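Local coordinates for protein putative methyltransferase (Porphyromonas gingivalis, PDB 3LL7) that is a putative methyltransferase that probably transfers methyl groups and carries a THUMP-like domain near its C-terminal end, at residues A[344-349]-A[354-359]. Residues are numbered along the deposited sequence; the frame is centred on the assembly and turned at random.
Sequences EIIPFS and KQLRKV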
ATOM      1  N   GLU A 344     -19.573   3.783  27.931  1.00 10.21           N
ATOM      2  CA  GLU A 344     -21.055   3.798  27.862  1.00 12.08           C
ATOM      3  C   GLU A 344     -21.558   3.147  26.584  1.00 12.27           C
ATOM      4  O   GLU A 344     -20.909   3.222  25.521  1.00 13.11           O
ATOM      5  CB  GLU A 344     -21.630   5.226  27.911  1.00 11.59           C
ATOM      6  CG  GLU A 344     -21.219   6.100  29.106  1.00 13.79           C
ATOM      7  CD  GLU A 344     -21.753   5.600  30.459  1.00 17.85           C
ATOM      8  OE1 GLU A 344     -22.805   4.909  30.519  1.00 20.27           O
ATOM      9  OE2 GLU A 344     -21.103   5.899  31.481  1.00 13.94           O
ATOM     10  N   ILE A 345     -22.753   2.563  26.673  1.00 12.44           N
ATOM     11  CA  ILE A 345     -23.472   2.089  25.493  1.00 12.38           C
ATOM     12  C   ILE A 345     -24.855   2.731  25.505  1.00 12.97           C
ATOM     13  O   ILE A 345     -25.593   2.683  26.524  1.00 12.78           O
ATOM     14  CB  ILE A 345     -23.525   0.525  25.354  1.00 13.24           C
ATOM     15  CG1 ILE A 345     -24.403   0.111  24.153  1.00 13.19           C
ATOM     16  CG2 ILE A 345     -24.005  -0.123  26.659  1.00 13.99           C
ATOM     17  CD1 ILE A 345     -24.171  -1.371  23.649  1.00 13.40           C
ATOM     18  N   ILE A 346     -25.173   3.379  24.392  1.00 11.51           N
ATOM     19  CA  ILE A 346     -26.393   4.188  24.258  1.00 12.77           C
ATOM     20  C   ILE A 346     -27.274   3.665  23.115  1.00 12.45           C
ATOM     21  O   ILE A 346     -26.829   3.653  21.970  1.00 12.99           O
ATOM     22  CB  ILE A 346     -26.007   5.653  23.981  1.00 12.92           C
ATOM     23  CG1 ILE A 346     -25.083   6.165  25.105  1.00 15.37           C
ATOM     24  CG2 ILE A 346     -27.274   6.553  23.841  1.00 13.67           C
ATOM     25  CD1 ILE A 346     -24.429   7.505  24.748  1.00 18.86           C
ATOM     26  N   PRO A 347     -28.521   3.237  23.417  1.00 13.09           N
ATOM     27  CA  PRO A 347     -29.423   2.786  22.347  1.00 12.69           C
ATOM     28  C   PRO A 347     -29.622   3.951  21.419  1.00 12.40           C
ATOM     29  O   PRO A 347     -29.860   5.063  21.895  1.00 11.94           O
ATOM     30  CB  PRO A 347     -30.731   2.490  23.086  1.00 13.93           C
ATOM     31  CG  PRO A 347     -30.256   2.093  24.505  1.00 15.17           C
ATOM     32  CD  PRO A 347     -29.159   3.122  24.748  1.00 14.07           C
ATOM     33  N   PHE A 348     -29.478   3.728  20.115  1.00 10.85           N
ATOM     34  CA  PHE A 348     -29.550   4.852  19.203  1.00 10.73           C
ATOM     35  C   PHE A 348     -30.960   5.166  18.751  1.00 11.29           C
ATOM     36  O   PHE A 348     -31.708   4.261  18.365  1.00 12.12           O
ATOM     37  CB  PHE A 348     -28.694   4.611  17.949  1.00 10.47           C
ATOM     38  CG  PHE A 348     -28.776   5.750  16.969  1.00 11.53           C
ATOM     39  CD1 PHE A 348     -28.223   6.995  17.294  1.00 11.69           C
ATOM     40  CD2 PHE A 348     -29.441   5.603  15.768  1.00 12.73           C
ATOM     41  CE1 PHE A 348     -28.313   8.062  16.427  1.00 15.26           C
ATOM     42  CE2 PHE A 348     -29.531   6.677  14.867  1.00 14.51           C
ATOM     43  CZ  PHE A 348     -28.977   7.907  15.195  1.00 12.96           C
ATOM     44  N   SER A 349     -31.298   6.453  18.734  1.00 12.13           N
ATOM     45  CA  SER A 349     -32.460   6.927  17.967  1.00 12.45           C
ATOM     46  C   SER A 349     -32.151   8.370  17.618  1.00 12.42           C
ATOM     47  O   SER A 349     -31.271   8.990  18.228  1.00 11.31           O
ATOM     48  CB  SER A 349     -33.746   6.853  18.782  1.00 12.97           C
ATOM     49  OG  SER A 349     -33.606   7.626  19.961  1.00 14.42           O
ATOM     50  N   LYS A 354     -29.015  14.988  19.682  1.00 15.80           N
ATOM     51  CA  LYS A 354     -28.790  16.291  20.334  1.00 16.88           C
ATOM     52  C   LYS A 354     -28.432  16.146  21.809  1.00 16.87           C
ATOM     53  O   LYS A 354     -28.000  17.110  22.461  1.00 16.84           O
ATOM     54  CB  LYS A 354     -29.955  17.267  20.102  1.00 18.01           C
ATOM     55  CG  LYS A 354     -30.084  17.778  18.651  1.00 20.56           C
ATOM     56  CD  LYS A 354     -28.947  18.709  18.210  1.00 22.65           C
ATOM     57  CE  LYS A 354     -29.226  19.296  16.814  1.00 22.73           C
ATOM     58  NZ  LYS A 354     -29.418  18.225  15.740  1.00 23.54           N
ATOM     59  N   GLN A 355     -28.545  14.929  22.347  1.00 15.46           N
ATOM     60  CA  GLN A 355     -28.171  14.743  23.739  1.00 15.04           C
ATOM     61  C   GLN A 355     -26.724  14.373  23.920  1.00 13.38           C
ATOM     62  O   GLN A 355     -26.230  14.367  25.051  1.00 12.71           O
ATOM     63  CB  GLN A 355     -29.028  13.666  24.384  1.00 16.36           C
ATOM     64  CG  GLN A 355     -30.481  14.045  24.530  1.00 17.90           C
ATOM     65  CD  GLN A 355     -31.208  13.064  25.410  1.00 23.17           C
ATOM     66  OE1 GLN A 355     -30.887  12.906  26.598  1.00 23.48           O
ATOM     67  NE2 GLN A 355     -32.174  12.357  24.825  1.00 25.36           N
ATOM     68  N   LEU A 356     -26.014  14.037  22.826  1.00 11.72           N
ATOM     69  CA  LEU A 356     -24.660  13.508  22.999  1.00 10.66           C
ATOM     70  C   LEU A 356     -23.652  14.425  23.597  1.00 10.11           C
ATOM     71  O   LEU A 356     -22.720  13.953  24.262  1.00 10.29           O
ATOM     72  CB  LEU A 356     -24.087  12.938  21.671  1.00 11.79           C
ATOM     73  CG  LEU A 356     -24.809  11.748  21.094  1.00 14.08           C
ATOM     74  CD1 LEU A 356     -24.069  11.393  19.763  1.00 13.25           C
ATOM     75  CD2 LEU A 356     -24.812  10.543  22.064  1.00 15.11           C
ATOM     76  N   ARG A 357     -23.827  15.739  23.442  1.00  9.07           N
ATOM     77  CA  ARG A 357     -22.909  16.669  24.092  1.00  8.85           C
ATOM     78  C   ARG A 357     -22.987  16.548  25.612  1.00  9.00           C
ATOM     79  O   ARG A 357     -22.078  16.982  26.315  1.00  9.05           O
ATOM     80  CB  ARG A 357     -23.179  18.109  23.666  1.00  8.39           C
ATOM     81  CG  ARG A 357     -22.697  18.451  22.251  1.00  8.27           C
ATOM     82  CD  ARG A 357     -23.298  19.783  21.852  1.00 11.29           C
ATOM     83  NE  ARG A 357     -24.731  19.555  21.750  1.00 14.33           N
ATOM     84  CZ  ARG A 357     -25.683  20.474  21.635  1.00 18.73           C
ATOM     85  NH1 ARG A 357     -25.389  21.758  21.551  1.00 15.26           N
ATOM     86  NH2 ARG A 357     -26.959  20.065  21.575  1.00 22.11           N
ATOM     87  N   LYS A 358     -24.061  15.960  26.129  1.00  9.05           N
ATOM     88  CA  LYS A 358     -24.138  15.749  27.579  1.00  8.94           C
ATOM     89  C   LYS A 358     -23.168  14.668  28.061  1.00  9.08           C
ATOM     90  O   LYS A 358     -22.702  14.727  29.195  1.00  8.65           O
ATOM     91  CB  LYS A 358     -25.553  15.343  28.007  1.00  9.39           C
ATOM     92  CG  LYS A 358     -26.596  16.426  27.724  1.00 10.00           C
ATOM     93  CD  LYS A 358     -27.898  16.115  28.393  1.00 16.20           C
ATOM     94  CE  LYS A 358     -28.435  14.755  28.065  1.00 18.87           C
ATOM     95  NZ  LYS A 358     -29.586  14.500  29.021  1.00 22.51           N
ATOM     96  N   VAL A 359     -22.863  13.703  27.205  0.50  9.87           N
ATOM     97  CA  VAL A 359     -22.086  12.551  27.666  0.50 11.01           C
ATOM     98  C   VAL A 359     -20.576  12.735  27.623  0.50 11.21           C
ATOM     99  O   VAL A 359     -19.865  12.166  28.448  0.50 10.86           O
ATOM    100  CB  VAL A 359     -22.495  11.262  26.984  0.50 11.44           C
ATOM    101  CG1 VAL A 359     -23.964  11.018  27.244  0.50 11.17           C
ATOM    102  CG2 VAL A 359     -22.165  11.265  25.485  0.50 13.43           C
TER
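Ile-346 reaches from the strand to the coiled loop segment 354-359 with a single methyl, CD1, which meets one methyl each of Leu-356 and Val-359. CD1 lies 4.1 Å from Leu-356 CD2, the two side chains crossing at a slant, and 4.3 Å from Val-359 CG1, so both contacts are light. With chi1 at -56°, CG1 of Ile-346 leaves opposite the carbonyl carbon, and chi2 168° extends the branch so that CD1 reaches its partners. Leu-356 offers its CD2 branch from a buried position, where its side chain also touches Met-383 and Leu-403; Val-359, three residues further along and exposed, has two conformers, so its share of the contact is less certain. With the CA atoms of Ile-346 and Leu-356 9.6 Å apart, the backbones stay well separated and the contact is made through methyl groups. Segment 354-359 carries its own polar bonds: Val-359 N donates to Leu-356 O, which ties the two apolar partners together, and Arg-357 NH2 bonds Lys-354 O at 3.3 Å, nearly in its guanidinium plane. On the strand side, Ile-346 is backbone-bonded to Leu-403 of the adjacent antiparallel strand 401-408. The contact thus belongs to the loop connection between strand 337-347 and the sheet's edge strand 364-368, laid against one face of the mixed sheet of the THUMP-like domain.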